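Local coordinates for uncharacterized protein Rv2277c (Mycobacterium tuberculosis, PDB 5VUG) that is uncharacterised but probably hydrolyses phosphoric diesters, having a glycerophosphodiester phosphodiesterase domain with a TIM-barrel fold, at residues A115-P118 against D119-L122; A139-L142 against T143-G146; T145-A148 against G149-I152. One frame throughout, in Å; residues are numbered along the deposited sequence.

Contact 1. Residues A115-P118 against D119-L122; sequences ATPP and DMTL. With CA (calcium ion), chain B.
T116 meets L122 through its hydroxyl and its methyl together: OG1 lies 3.9 Å from L122 CD2 and CG2 lies 4.0 Å from it. The polar partners of the hydroxyl lie elsewhere, the carbonyl of I113 and the guanidinium of R150. The carbonyl oxygen of P117 takes the amide of M120, a selenomethionine, at 3.1 Å from N to O; the N-H points almost straight at the oxygen (169°) but arrives well above the carbonyl plane. This bond closes a type I beta turn from P117 to M120, which leads from helix 109-114 into strand 121-125 of the TIM barrel. On the P117 ring, CB touches D119 OD1 at 3.3 Å, while CG lies 3.9 Å from the CE methyl of M120, brought there by the bend of that chain about its last torsion (chi3 -72°). P118 and D119 occupy the two central positions of the turn. Past P118, the backbone O of D119 binds a calcium ion at 2.3 Å. Two waters join it on the metal; one accepts from T121 N, the other donates weakly to D119 OD2.

Contact 2. Residues A139-L142 against T143-G146; sequences AQVL and TRTG
T143 and A139 are joined twice through a single acceptor. The amide N of T143 reaches A139 O at 2.9 Å, the ordinary i to i+4 bond of an alpha helix, and the hydroxyl OG1 adds a second bond to A139 O at 3.0 Å. The two donors come from opposite faces of the carbonyl plane, the hydroxyl the more steeply inclined. Two residues further along, the same pattern recurs with V141 O as acceptor: T145 N lies 2.9 Å from V141 O, nearly in line with the C=O bond, and T145 OG1 approaches V141 O from a steeper angle at 2.8 Å. The two threonines fold back by different rotations. In T143 the hydroxyl points away from its own carbonyl carbon (chi1 -68°), whereas in T145 it is tucked in over the main chain, flanked by N and C (chi1 63°), which turns the CG2 methyl toward V141.

Between them, R144 N donates to Q140 O at 3.0 Å, the next i to i+4 bond of the helix. Farther out on R144, NH2 lies 4.1 Å from V141 CG2, while NH1 forms a salt bridge with E110 OE1 on helix 109-114. Packing follows outward: V141 CG1 meets T145 CG2 at 4.0 Å, and V141, L142 and T145 all rest on I113 of that same neighbouring helix. G146, with positive phi, is where the chain leaves the helix.

Near the end of helix 134-145 in this TIM-barrel domain, A139 O and V141 O thus each accept two bonds. Both threonine hydroxyls are spent on the carbonyl one turn back, leaving the methyl of T145 to the apolar packing, whereas R144 bonds outward to the neighbouring helix.

Contact 3. Residues T145-A148 against G149-I152; sequences TGAA and GRSI
A147 and R150 are linked by a backbone bond from R150 N to A147 O, 3.1 Å long, across a short 3-10 turn through A148 and G149, and a weak one follows, 3.4 Å from S151 N to A148 O. The carbonyl of A147 has a second donor: S151 OG gives its proton to A147 O at 2.8 Å. Both donors stand well above the carbonyl plane, on opposite faces of it. A chi1 of -59° swings the serine hydroxyl to the side of its own backbone N, where A147 O awaits it, and its CB also comes close to that oxygen. This short connection joins helix 134-145 to strand 151-154, an alpha-to-beta link of the TIM barrel. R150 folds its CG back over its own main chain (chi1 66°), bringing CG to 3.6 Å from A147 O, and then runs extended to NE. The guanidinium passes A147 CB obliquely; a water at its edge, in its plane, accepts from R150 NE at 2.9 Å and donates weakly to G146 O. NH1 goes on to the carbonyl of M120. A second water bridges A148 O and S151 O, donating to each, at 2.8 Å from A148 O.

In the fold
Along the chain, contact 1 comes first, at the entry to strand 121-125; contact 2 follows on helix 134-145, and contact 3 leads into strand 151-154, sharing T145 and G146 with contact 2. Together they span one beta-alpha-beta crossover of the TIM barrel. Contacts 1 and 3, centres about 9 Å apart, are joined by backbone hydrogen bonds from L122 N to R150 O (2.8 Å) and I152 N to L122 O (2.7 Å). Contacts 2 and 3, about 7 Å apart between centres, meet where L142 packs on A147, A148 and S151. Contacts 1 and 3 lie where their parallel strands begin, opposite the strand ends that hold TIM-barrel active sites, so the calcium is probably not catalytic.

Contact 1. Residues A115-P118 against D119-L122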
loop_
_atom_site.group_PDB
_atom_site.type_symbol
_atom_site.label_atom_id
_atom_site.label_comp_id
_atom_site.label_asym_id
_atom_site.label_seq_id
_atom_site.Cartn_x
_atom_site.Cartn_y
_atom_site.Cartn_z
ATOM N N ALA A 115 -4.200 30.229 -27.743
ATOM C CA ALA A 115 -5.578 30.363 -27.291
ATOM C C ALA A 115 -5.675 30.603 -25.794
ATOM O O ALA A 115 -6.786 30.639 -25.258
ATOM C CB ALA A 115 -6.388 29.112 -27.653
ATOM N N THR A 116 -4.543 30.761 -25.107
ATOM C CA THR A 116 -4.578 31.024 -23.684
ATOM C C THR A 116 -3.967 32.388 -23.396
ATOM O O THR A 116 -3.087 32.854 -24.135
ATOM C CB THR A 116 -3.837 29.950 -22.872
ATOM O OG1 THR A 116 -2.467 29.894 -23.277
ATOM C CG2 THR A 116 -4.478 28.590 -23.065
ATOM N N PRO A 117 -4.420 33.056 -22.341
ATOM C CA PRO A 117 -3.911 34.396 -22.027
ATOM C C PRO A 117 -2.511 34.327 -21.444
ATOM O O PRO A 117 -2.069 33.263 -20.977
ATOM C CB PRO A 117 -4.923 34.922 -20.999
ATOM C CG PRO A 117 -5.503 33.703 -20.390
ATOM C CD PRO A 117 -5.545 32.668 -21.479
ATOM N N PRO A 118 -1.779 35.449 -21.448
ATOM C CA PRO A 118 -0.347 35.399 -21.110
ATOM C C PRO A 118 -0.070 35.041 -19.665
ATOM O O PRO A 118 1.045 34.597 -19.354
ATOM C CB PRO A 118 0.140 36.818 -21.433
ATOM C CG PRO A 118 -1.110 37.665 -21.372
ATOM C CD PRO A 118 -2.194 36.788 -21.898
ATOM N N ASP A 119 -1.044 35.212 -18.775
ATOM C CA ASP A 119 -0.874 34.874 -17.373
ATOM C C ASP A 119 -1.138 33.405 -17.072
ATOM O O ASP A 119 -0.907 32.976 -15.940
ATOM C CB ASP A 119 -1.904 35.651 -16.567
ATOM C CG ASP A 119 -3.305 35.362 -17.039
ATOM O OD1 ASP A 119 -3.702 35.916 -18.085
ATOM O OD2 ASP A 119 -3.983 34.529 -16.404
HETATM N N MSE A 120 -1.652 32.628 -18.013
HETATM C CA MSE A 120 -2.127 31.312 -17.609
HETATM C C MSE A 120 -1.100 30.195 -17.622
HETATM O O MSE A 120 -0.421 29.940 -18.626
HETATM C CB MSE A 120 -3.377 30.877 -18.347
HETATM C CG MSE A 120 -4.028 29.661 -17.669
HETATM SE SE MSE A 120 -5.567 29.340 -18.566
HETATM C CE MSE A 120 -6.556 30.859 -17.918
ATOM N N THR A 121 -1.019 29.527 -16.477
ATOM C CA THR A 121 -0.108 28.409 -16.327
ATOM C C THR A 121 -0.648 27.226 -17.113
ATOM O O THR A 121 -1.841 26.901 -17.029
ATOM C CB THR A 121 0.021 28.047 -14.847
ATOM O OG1 THR A 121 0.413 29.213 -14.104
ATOM C CG2 THR A 121 1.062 26.946 -14.659
ATOM N N LEU A 122 0.227 26.602 -17.893
ATOM C CA LEU A 122 -0.100 25.417 -18.678
ATOM C C LEU A 122 0.580 24.215 -18.039
ATOM O O LEU A 122 1.779 24.258 -17.741
ATOM C CB LEU A 122 0.424 25.574 -20.106
ATOM C CG LEU A 122 0.050 26.879 -20.814
ATOM C CD1 LEU A 122 0.628 26.911 -22.212
ATOM C CD2 LEU A 122 -1.471 27.048 -20.838
HETATM CA CA CA B . -0.533 32.236 -13.782
HETATM O O HOH W 1 -2.476 33.739 -13.554
HETATM O O HOH W 2 -2.237 30.603 -14.061
#

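Contact 2. Residues A139-L142 against T143-G146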
loop_
_atom_site.group_PDB
_atom_site.type_symbol
_atom_site.label_atom_id
_atom_site.label_comp_id
_atom_site.label_asym_id
_atom_site.label_seq_id
_atom_site.Cartn_x
_atom_site.Cartn_y
_atom_site.Cartn_z
ATOM N N ALA A 139 9.859 20.970 -26.269
ATOM C CA ALA A 139 10.815 21.986 -25.848
ATOM C C ALA A 139 10.992 23.054 -26.919
ATOM O O ALA A 139 11.041 24.250 -26.610
ATOM C CB ALA A 139 12.158 21.339 -25.492
ATOM N N GLN A 140 11.069 22.644 -28.187
ATOM C CA GLN A 140 11.278 23.606 -29.264
ATOM C C GLN A 140 10.098 24.559 -29.407
ATOM O O GLN A 140 10.299 25.768 -29.590
ATOM C CB GLN A 140 11.577 22.877 -30.568
ATOM C CG GLN A 140 12.953 22.231 -30.570
ATOM C CD GLN A 140 13.182 21.375 -31.793
ATOM O OE1 GLN A 140 13.091 21.855 -32.929
ATOM N NE2 GLN A 140 13.463 20.094 -31.573
ATOM N N VAL A 141 8.865 24.042 -29.324
ATOM C CA VAL A 141 7.693 24.919 -29.360
ATOM C C VAL A 141 7.709 25.881 -28.179
ATOM O O VAL A 141 7.472 27.083 -28.333
ATOM C CB VAL A 141 6.384 24.108 -29.390
ATOM C CG1 VAL A 141 5.184 25.045 -29.169
ATOM C CG2 VAL A 141 6.232 23.367 -30.705
ATOM N N LEU A 142 7.962 25.363 -26.977
ATOM C CA LEU A 142 7.945 26.232 -25.802
ATOM C C LEU A 142 9.008 27.316 -25.898
ATOM O O LEU A 142 8.775 28.455 -25.475
ATOM C CB LEU A 142 8.123 25.409 -24.533
ATOM C CG LEU A 142 6.930 24.509 -24.219
ATOM C CD1 LEU A 142 7.229 23.663 -22.995
ATOM C CD2 LEU A 142 5.645 25.328 -24.021
ATOM N N THR A 143 10.182 26.978 -26.453
ATOM C CA THR A 143 11.254 27.955 -26.619
ATOM C C THR A 143 10.863 29.031 -27.622
ATOM O O THR A 143 11.006 30.232 -27.352
ATOM C CB THR A 143 12.531 27.255 -27.104
ATOM O OG1 THR A 143 13.043 26.400 -26.078
ATOM C CG2 THR A 143 13.594 28.283 -27.473
ATOM N N ARG A 144 10.383 28.613 -28.795
ATOM C CA ARG A 144 10.102 29.558 -29.868
ATOM C C ARG A 144 8.908 30.447 -29.548
ATOM O O ARG A 144 8.900 31.628 -29.924
ATOM C CB ARG A 144 9.897 28.808 -31.179
ATOM C CG ARG A 144 9.795 29.716 -32.386
ATOM C CD ARG A 144 9.855 28.917 -33.669
ATOM N NE ARG A 144 9.165 27.639 -33.527
ATOM C CZ ARG A 144 7.844 27.506 -33.528
ATOM N NH1 ARG A 144 7.074 28.580 -33.662
ATOM N NH2 ARG A 144 7.297 26.305 -33.389
ATOM N N THR A 145 7.900 29.913 -28.850
ATOM C CA THR A 145 6.752 30.727 -28.472
ATOM C C THR A 145 7.002 31.576 -27.234
ATOM O O THR A 145 6.217 32.491 -26.968
ATOM C CB THR A 145 5.516 29.860 -28.212
ATOM O OG1 THR A 145 5.760 28.980 -27.105
ATOM C CG2 THR A 145 5.146 29.057 -29.444
ATOM N N GLY A 146 8.050 31.285 -26.464
ATOM C CA GLY A 146 8.277 31.982 -25.214
ATOM C C GLY A 146 7.374 31.541 -24.085
ATOM O O GLY A 146 7.285 32.232 -23.067
#

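Contact 3. Residues T145-A148 against G149-I152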
loop_
_atom_site.group_PDB
_atom_site.type_symbol
_atom_site.label_atom_id
_atom_site.label_comp_id
_atom_site.label_asym_id
_atom_site.label_seq_id
_atom_site.Cartn_x
_atom_site.Cartn_y
_atom_site.Cartn_z
ATOM N N THR A 145 7.900 29.913 -28.850
ATOM C CA THR A 145 6.752 30.727 -28.472
ATOM C C THR A 145 7.002 31.576 -27.234
ATOM O O THR A 145 6.217 32.491 -26.968
ATOM C CB THR A 145 5.516 29.860 -28.212
ATOM O OG1 THR A 145 5.760 28.980 -27.105
ATOM C CG2 THR A 145 5.146 29.057 -29.444
ATOM N N GLY A 146 8.050 31.285 -26.464
ATOM C CA GLY A 146 8.277 31.982 -25.214
ATOM C C GLY A 146 7.374 31.541 -24.085
ATOM O O GLY A 146 7.285 32.232 -23.067
ATOM N N ALA A 147 6.710 30.399 -24.227
ATOM C CA ALA A 147 5.790 29.918 -23.209
ATOM C C ALA A 147 6.453 28.998 -22.194
ATOM O O ALA A 147 5.771 28.510 -21.290
ATOM C CB ALA A 147 4.590 29.213 -23.856
ATOM N N ALA A 148 7.761 28.745 -22.316
ATOM C CA ALA A 148 8.404 27.846 -21.363
ATOM C C ALA A 148 8.269 28.354 -19.933
ATOM O O ALA A 148 8.169 27.553 -19.000
ATOM C CB ALA A 148 9.874 27.615 -21.730
ATOM N N GLY A 149 8.244 29.674 -19.743
ATOM C CA GLY A 149 8.176 30.244 -18.413
ATOM C C GLY A 149 6.845 30.078 -17.720
ATOM O O GLY A 149 6.778 30.275 -16.501
ATOM N N ARG A 150 5.792 29.721 -18.452
ATOM C CA ARG A 150 4.481 29.512 -17.849
ATOM C C ARG A 150 3.978 28.090 -18.043
ATOM O O ARG A 150 2.794 27.826 -17.815
ATOM C CB ARG A 150 3.454 30.535 -18.347
ATOM C CG ARG A 150 3.096 30.423 -19.825
ATOM C CD ARG A 150 2.096 31.530 -20.166
ATOM N NE ARG A 150 1.786 31.635 -21.591
ATOM C CZ ARG A 150 0.648 31.211 -22.140
ATOM N NH1 ARG A 150 -0.285 30.634 -21.389
ATOM N NH2 ARG A 150 0.442 31.360 -23.441
ATOM N N SER A 151 4.854 27.160 -18.431
ATOM C CA SER A 151 4.455 25.785 -18.709
ATOM C C SER A 151 5.178 24.816 -17.780
ATOM O O SER A 151 6.379 24.973 -17.511
ATOM C CB SER A 151 4.739 25.418 -20.179
ATOM O OG SER A 151 4.040 26.285 -21.059
ATOM N N ILE A 152 4.440 23.810 -17.300
ATOM C CA ILE A 152 4.952 22.773 -16.404
ATOM C C ILE A 152 4.765 21.435 -17.107
ATOM O O ILE A 152 3.637 21.062 -17.441
ATOM C CB ILE A 152 4.195 22.776 -15.064
ATOM C CG1 ILE A 152 4.292 24.145 -14.375
ATOM C CG2 ILE A 152 4.686 21.640 -14.144
ATOM C CD1 ILE A 152 5.698 24.536 -13.964
HETATM O O HOH W 3 4.098 33.123 -22.516
HETATM O O HOH W 4 8.512 24.827 -19.190
#